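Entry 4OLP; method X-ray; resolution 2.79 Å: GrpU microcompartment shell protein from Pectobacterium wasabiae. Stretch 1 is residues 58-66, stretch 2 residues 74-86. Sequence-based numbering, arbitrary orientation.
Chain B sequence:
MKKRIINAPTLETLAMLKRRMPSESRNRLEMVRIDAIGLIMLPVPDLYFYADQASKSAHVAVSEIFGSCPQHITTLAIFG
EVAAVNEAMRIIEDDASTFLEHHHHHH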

ATOM      1  N   ALA B  58       3.865 -34.846   1.257  1.00 98.27           N
ATOM      2  CA  ALA B  58       4.894 -35.185   0.296  1.00102.86           C
ATOM      3  C   ALA B  58       4.358 -34.689  -1.027  1.00 98.79           C
ATOM      4  O   ALA B  58       3.184 -34.350  -1.111  1.00 99.87           O
ATOM      5  CB  ALA B  58       5.138 -36.679   0.247  1.00105.10           C
ATOM      6  N   HIS B  59       5.213 -34.624  -2.044  1.00 87.73           N
ATOM      7  CA  HIS B  59       4.778 -34.376  -3.407  1.00 82.60           C
ATOM      8  C   HIS B  59       4.312 -32.956  -3.649  1.00 79.69           C
ATOM      9  O   HIS B  59       3.923 -32.659  -4.762  1.00 79.67           O
ATOM     10  CB  HIS B  59       3.666 -35.362  -3.861  1.00 84.08           C
ATOM     11  CG  HIS B  59       4.022 -36.814  -3.695  1.00 88.01           C
ATOM     12  ND1 HIS B  59       3.105 -37.765  -3.295  1.00 88.31           N
ATOM     13  CD2 HIS B  59       5.197 -37.471  -3.846  1.00 93.09           C
ATOM     14  CE1 HIS B  59       3.697 -38.941  -3.214  1.00 93.20           C
ATOM     15  NE2 HIS B  59       4.969 -38.790  -3.536  1.00 98.24           N
ATOM     16  N   VAL B  60       4.299 -32.080  -2.642  1.00 80.41           N
ATOM     17  CA  VAL B  60       4.116 -30.672  -2.924  1.00 78.65           C
ATOM     18  C   VAL B  60       5.106 -29.852  -2.112  1.00 78.63           C
ATOM     19  O   VAL B  60       5.598 -30.206  -1.059  1.00 74.81           O
ATOM     20  CB  VAL B  60       2.679 -30.100  -2.710  1.00 80.85           C
ATOM     21  CG1 VAL B  60       1.627 -30.866  -3.509  1.00 76.93           C
ATOM     22  CG2 VAL B  60       2.302 -30.107  -1.233  1.00 87.44           C
ATOM     23  N   ALA B  61       5.333 -28.699  -2.662  1.00 82.75           N
ATOM     24  CA  ALA B  61       6.138 -27.656  -2.096  1.00 77.94           C
ATOM     25  C   ALA B  61       5.269 -26.389  -2.098  1.00 72.68           C
ATOM     26  O   ALA B  61       4.357 -26.252  -2.914  1.00 71.01           O
ATOM     27  CB  ALA B  61       7.335 -27.492  -2.982  1.00 73.98           C
ATOM     28  N   VAL B  62       5.495 -25.507  -1.140  1.00 71.47           N
ATOM     29  CA  VAL B  62       4.692 -24.296  -1.029  1.00 75.88           C
ATOM     30  C   VAL B  62       5.568 -23.081  -0.899  1.00 80.53           C
ATOM     31  O   VAL B  62       6.702 -23.147  -0.394  1.00 82.49           O
ATOM     32  CB  VAL B  62       3.737 -24.291   0.180  1.00 77.60           C
ATOM     33  CG1 VAL B  62       2.518 -25.137  -0.137  1.00 83.48           C
ATOM     34  CG2 VAL B  62       4.438 -24.771   1.450  1.00 76.45           C
ATOM     35  N   SER B  63       5.018 -21.959  -1.323  1.00 77.47           N
ATOM     36  CA  SER B  63       5.719 -20.720  -1.170  1.00 81.77           C
ATOM     37  C   SER B  63       4.747 -19.576  -1.285  1.00 83.39           C
ATOM     38  O   SER B  63       3.685 -19.697  -1.894  1.00 80.44           O
ATOM     39  CB  SER B  63       6.831 -20.602  -2.198  1.00 79.32           C
ATOM     40  OG  SER B  63       7.427 -19.327  -2.118  1.00 88.55           O
ATOM     41  N   GLU B  64       5.117 -18.486  -0.629  1.00 83.24           N
ATOM     42  CA  GLU B  64       4.436 -17.240  -0.765  1.00 84.56           C
ATOM     43  C   GLU B  64       4.867 -16.695  -2.085  1.00 84.79           C
ATOM     44  O   GLU B  64       6.010 -16.882  -2.481  1.00 81.83           O
ATOM     45  CB  GLU B  64       5.013 -16.239   0.248  1.00 95.87           C
ATOM     46  CG  GLU B  64       5.139 -16.713   1.701  1.00106.27           C
ATOM     47  CD  GLU B  64       6.595 -16.880   2.125  1.00113.32           C
ATOM     48  OE1 GLU B  64       7.217 -17.873   1.670  1.00119.71           O
ATOM     49  OE2 GLU B  64       7.095 -16.042   2.915  1.00105.39           O
ATOM     50  N   ILE B  65       3.969 -15.960  -2.725  1.00 91.80           N
ATOM     51  CA  ILE B  65       4.293 -15.150  -3.892  1.00 87.80           C
ATOM     52  C   ILE B  65       3.965 -13.709  -3.527  1.00 90.98           C
ATOM     53  O   ILE B  65       2.873 -13.437  -2.991  1.00 88.35           O
ATOM     54  CB  ILE B  65       3.447 -15.600  -5.102  1.00 91.98           C
ATOM     55  CG1 ILE B  65       3.705 -17.080  -5.432  1.00 96.37           C
ATOM     56  CG2 ILE B  65       3.717 -14.749  -6.326  1.00 92.43           C
ATOM     57  CD1 ILE B  65       5.148 -17.430  -5.753  1.00 95.68           C
ATOM     58  N   PHE B  66       4.898 -12.799  -3.826  1.00100.73           N
ATOM     59  CA  PHE B  66       4.803 -11.375  -3.424  1.00109.65           C
ATOM     60  C   PHE B  66       3.961 -10.464  -4.350  1.00114.22           C
ATOM     61  O   PHE B  66       4.451  -9.562  -5.061  1.00105.37           O
ATOM     62  CB  PHE B  66       6.210 -10.809  -3.271  1.00109.62           C
ATOM     63  CG  PHE B  66       7.029 -11.502  -2.233  1.00112.87           C
ATOM     64  CD1 PHE B  66       6.541 -11.664  -0.934  1.00117.12           C
ATOM     65  CD2 PHE B  66       8.293 -11.986  -2.539  1.00114.30           C
ATOM     66  CE1 PHE B  66       7.295 -12.303   0.034  1.00119.64           C
ATOM     67  CE2 PHE B  66       9.050 -12.626  -1.575  1.00119.92           C
ATOM     68  CZ  PHE B  66       8.554 -12.780  -0.286  1.00122.61           C
ATOM     69  N   THR B  74      -2.686 -12.282   0.420  1.00144.24           N
ATOM     70  CA  THR B  74      -1.518 -12.508  -0.495  1.00137.04           C
ATOM     71  C   THR B  74      -1.694 -13.830  -1.262  1.00118.28           C
ATOM     72  O   THR B  74      -2.801 -14.387  -1.222  1.00112.29           O
ATOM     73  CB  THR B  74      -0.154 -12.417   0.259  1.00138.53           C
ATOM     74  OG1 THR B  74       0.939 -12.610  -0.653  1.00142.46           O
ATOM     75  CG2 THR B  74      -0.056 -13.439   1.391  1.00142.90           C
ATOM     76  N   THR B  75      -0.638 -14.320  -1.944  1.00103.59           N
ATOM     77  CA  THR B  75      -0.754 -15.519  -2.799  1.00 95.24           C
ATOM     78  C   THR B  75       0.126 -16.687  -2.365  1.00 86.30           C
ATOM     79  O   THR B  75       1.308 -16.514  -2.067  1.00 85.39           O
ATOM     80  CB  THR B  75      -0.421 -15.198  -4.258  1.00 90.38           C
ATOM     81  OG1 THR B  75      -1.219 -14.091  -4.648  1.00 93.86           O
ATOM     82  CG2 THR B  75      -0.743 -16.377  -5.181  1.00 90.53           C
ATOM     83  N   LEU B  76      -0.488 -17.866  -2.315  1.00 80.93           N
ATOM     84  CA  LEU B  76       0.207 -19.103  -2.024  1.00 77.94           C
ATOM     85  C   LEU B  76       0.331 -19.852  -3.333  1.00 78.30           C
ATOM     86  O   LEU B  76      -0.606 -19.857  -4.152  1.00 74.33           O
ATOM     87  CB  LEU B  76      -0.597 -19.952  -1.040  1.00 78.54           C
ATOM     88  CG  LEU B  76      -0.031 -21.315  -0.628  1.00 78.96           C
ATOM     89  CD1 LEU B  76       1.266 -21.226   0.166  1.00 80.99           C
ATOM     90  CD2 LEU B  76      -1.088 -22.049   0.181  1.00 83.81           C
ATOM     91  N   ALA B  77       1.495 -20.456  -3.533  1.00 74.99           N
ATOM     92  CA  ALA B  77       1.745 -21.257  -4.710  1.00 70.90           C
ATOM     93  C   ALA B  77       2.016 -22.650  -4.210  1.00 68.31           C
ATOM     94  O   ALA B  77       2.745 -22.806  -3.256  1.00 70.52           O
ATOM     95  CB  ALA B  77       2.932 -20.713  -5.485  1.00 71.76           C
ATOM     96  N   ILE B  78       1.390 -23.647  -4.842  1.00 73.33           N
ATOM     97  CA  ILE B  78       1.527 -25.048  -4.485  1.00 69.05           C
ATOM     98  C   ILE B  78       2.095 -25.773  -5.690  1.00 71.38           C
ATOM     99  O   ILE B  78       1.491 -25.782  -6.763  1.00 73.66           O
ATOM    100  CB  ILE B  78       0.181 -25.628  -4.085  1.00 76.29           C
ATOM    101  CG1 ILE B  78      -0.152 -25.170  -2.680  1.00 82.88           C
ATOM    102  CG2 ILE B  78       0.189 -27.149  -4.027  1.00 78.82           C
ATOM    103  CD1 ILE B  78      -1.627 -24.875  -2.507  1.00 94.44           C
ATOM    104  N   PHE B  79       3.286 -26.335  -5.519  1.00 72.24           N
ATOM    105  CA  PHE B  79       3.984 -26.980  -6.607  1.00 73.48           C
ATOM    106  C   PHE B  79       4.035 -28.440  -6.336  1.00 73.25           C
ATOM    107  O   PHE B  79       4.367 -28.863  -5.216  1.00 72.03           O
ATOM    108  CB  PHE B  79       5.426 -26.509  -6.712  1.00 76.88           C
ATOM    109  CG  PHE B  79       5.588 -25.035  -6.751  1.00 76.89           C
ATOM    110  CD1 PHE B  79       5.635 -24.289  -5.577  1.00 80.25           C
ATOM    111  CD2 PHE B  79       5.760 -24.399  -7.945  1.00 82.06           C
ATOM    112  CE1 PHE B  79       5.809 -22.923  -5.600  1.00 83.91           C
ATOM    113  CE2 PHE B  79       5.946 -23.028  -7.988  1.00 83.31           C
ATOM    114  CZ  PHE B  79       5.960 -22.284  -6.819  1.00 84.84           C
ATOM    115  N   GLY B  80       3.715 -29.222  -7.357  1.00 74.79           N
ATOM    116  CA  GLY B  80       3.796 -30.652  -7.217  1.00 73.18           C
ATOM    117  C   GLY B  80       3.160 -31.377  -8.360  1.00 71.51           C
ATOM    118  O   GLY B  80       3.090 -30.874  -9.492  1.00 59.49           O
ATOM    119  N   GLU B  81       2.745 -32.599  -8.044  1.00 75.39           N
ATOM    120  CA  GLU B  81       2.185 -33.508  -9.007  1.00 77.92           C
ATOM    121  C   GLU B  81       0.688 -33.225  -9.134  1.00 80.64           C
ATOM    122  O   GLU B  81       0.065 -32.698  -8.199  1.00 74.82           O
ATOM    123  CB  GLU B  81       2.440 -34.921  -8.531  1.00 79.88           C
ATOM    124  CG  GLU B  81       3.890 -35.337  -8.650  1.00 83.12           C
ATOM    125  CD  GLU B  81       4.429 -36.015  -7.383  1.00 91.33           C
ATOM    126  OE1 GLU B  81       4.199 -37.207  -7.221  1.00 81.07           O
ATOM    127  OE2 GLU B  81       5.096 -35.371  -6.526  1.00104.39           O
ATOM    128  N   VAL B  82       0.127 -33.542 -10.301  1.00 80.13           N
ATOM    129  CA  VAL B  82      -1.213 -33.058 -10.658  1.00 84.92           C
ATOM    130  C   VAL B  82      -2.217 -33.448  -9.592  1.00 78.90           C
ATOM    131  O   VAL B  82      -3.056 -32.633  -9.215  1.00 82.51           O
ATOM    132  CB  VAL B  82      -1.717 -33.597 -12.014  1.00 89.45           C
ATOM    133  CG1 VAL B  82      -3.009 -32.894 -12.398  1.00 92.12           C
ATOM    134  CG2 VAL B  82      -0.682 -33.386 -13.105  1.00 96.81           C
ATOM    135  N   ALA B  83      -2.149 -34.699  -9.155  1.00 75.24           N
ATOM    136  CA  ALA B  83      -3.076 -35.229  -8.158  1.00 80.37           C
ATOM    137  C   ALA B  83      -3.002 -34.443  -6.861  1.00 83.74           C
ATOM    138  O   ALA B  83      -4.025 -33.965  -6.350  1.00 87.36           O
ATOM    139  CB  ALA B  83      -2.771 -36.691  -7.884  1.00 77.24           C
ATOM    140  N   ALA B  84      -1.774 -34.276  -6.380  1.00 81.51           N
ATOM    141  CA  ALA B  84      -1.501 -33.591  -5.126  1.00 73.96           C
ATOM    142  C   ALA B  84      -1.953 -32.125  -5.164  1.00 73.11           C
ATOM    143  O   ALA B  84      -2.608 -31.640  -4.235  1.00 66.37           O
ATOM    144  CB  ALA B  84      -0.021 -33.681  -4.826  1.00 72.57           C
ATOM    145  N   VAL B  85      -1.632 -31.432  -6.248  1.00 69.55           N
ATOM    146  CA  VAL B  85      -1.987 -30.026  -6.357  1.00 72.27           C
ATOM    147  C   VAL B  85      -3.502 -29.898  -6.326  1.00 71.73           C
ATOM    148  O   VAL B  85      -4.040 -29.082  -5.583  1.00 73.22           O
ATOM    149  CB  VAL B  85      -1.418 -29.386  -7.637  1.00 74.37           C
ATOM    150  CG1 VAL B  85      -1.970 -27.981  -7.836  1.00 77.54           C
ATOM    151  CG2 VAL B  85       0.099 -29.347  -7.566  1.00 73.05           C
ATOM    152  N   ASN B  86      -4.180 -30.725  -7.116  1.00 73.15           N
ATOM    153  CA  ASN B  86      -5.642 -30.735  -7.161  1.00 76.84           C
ATOM    154  C   ASN B  86      -6.267 -31.064  -5.837  1.00 79.67           C
ATOM    155  O   ASN B  86      -7.232 -30.419  -5.422  1.00 88.45           O
ATOM    156  CB  ASN B  86      -6.147 -31.747  -8.164  1.00 76.13           C
ATOM    157  CG  ASN B  86      -6.007 -31.266  -9.576  1.00 79.18           C
ATOM    158  OD1 ASN B  86      -6.346 -30.125  -9.902  1.00 83.38           O
ATOM    159  ND2 ASN B  86      -5.532 -32.136 -10.431  1.00 82.03           N
TER

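Strands 60-65 and 74-80 run antiparallel, their N-to-C directions 158° apart and their axes 4.5 Å apart at closest approach. The register rests on five backbone hydrogen bonds. Ala-61 and Phe-79 exchange two, Ala-61 N to Phe-79 O at 2.7 Å and Phe-79 N to Ala-61 O at 2.8 Å; Ser-63 and Ala-77 exchange two more, Ser-63 N to Ala-77 O at 3.1 Å and Ala-77 N to Ser-63 O at 2.8 Å. Ile-65 N to Thr-75 O, 2.8 Å, is the fifth. In the alternating non-hydrogen-bonded pairs, CA-H groups approach carbonyls that also accept N-H bonds: Val-62 CA lies 3.3 Å from Ala-77 O, and at the end of the ladder Val-60 CA lies 2.9 Å from Phe-79 O.

Alternation sorts the side chains onto two faces. One carries Val-60, Val-62, Glu-64, Leu-76 and Ile-78. Val-60 and Val-62 both adopt m, with chi1 of -56° and -79°. In Val-60 this places CG1 4.0 Å from Ile-78 CG2 and 3.5 Å from Ala-84 CB, so one methyl meets both the neighbouring strand and the helix that follows it. Val-62 CG1 packs 3.7 Å from Ile-78 CG1, whose side chain has chi2 off the usual wells at 143°. Leu-76, with chi1 t and chi2 p, brings its end nearer the partner strand: CD1 lies 3.9 Å from Val-62 CB and 3.5 Å from Ser-63 O.

The other face carries Ala-61, Ser-63, Ile-65, Thr-75, Ala-77 and Phe-79. Ile-65 is m at both chi angles, and its CG1 reaches diagonally to Ala-77 CB at 3.7 Å, an apolar contact. Phe-79, at chi1 -52° and chi2 85°, extends its ring along the sheet so that Ser-63 CB sits at the ring edge, 4.2 Å from CE1. The t rotamer of Ser-63 fits a hydrogen bond from OG to Glu-64 O, 2.8 Å, within its own strand.

At Gly-80 the strands come closest, with its CA 4.3 Å from Val-60 CA. An ideal CB here would fall 2.1 Å from His-59 O and 2.8 Å from Val-60 CG1, so the absent side chain accommodates the tight approach. Next to it, Glu-81 N makes a weak hydrogen bond to His-59 O at 3.5 Å. Glu-81 occupies the N-cap position; its CA-to-CB bond points sideways, but with chi1 of -72° and chi2 of 133° the end of the side chain comes nearer to His-59. Glu-81 OE2 lies 3.0 Å from His-59 CB, while Glu-81 OE1 sits over one face of the imidazole.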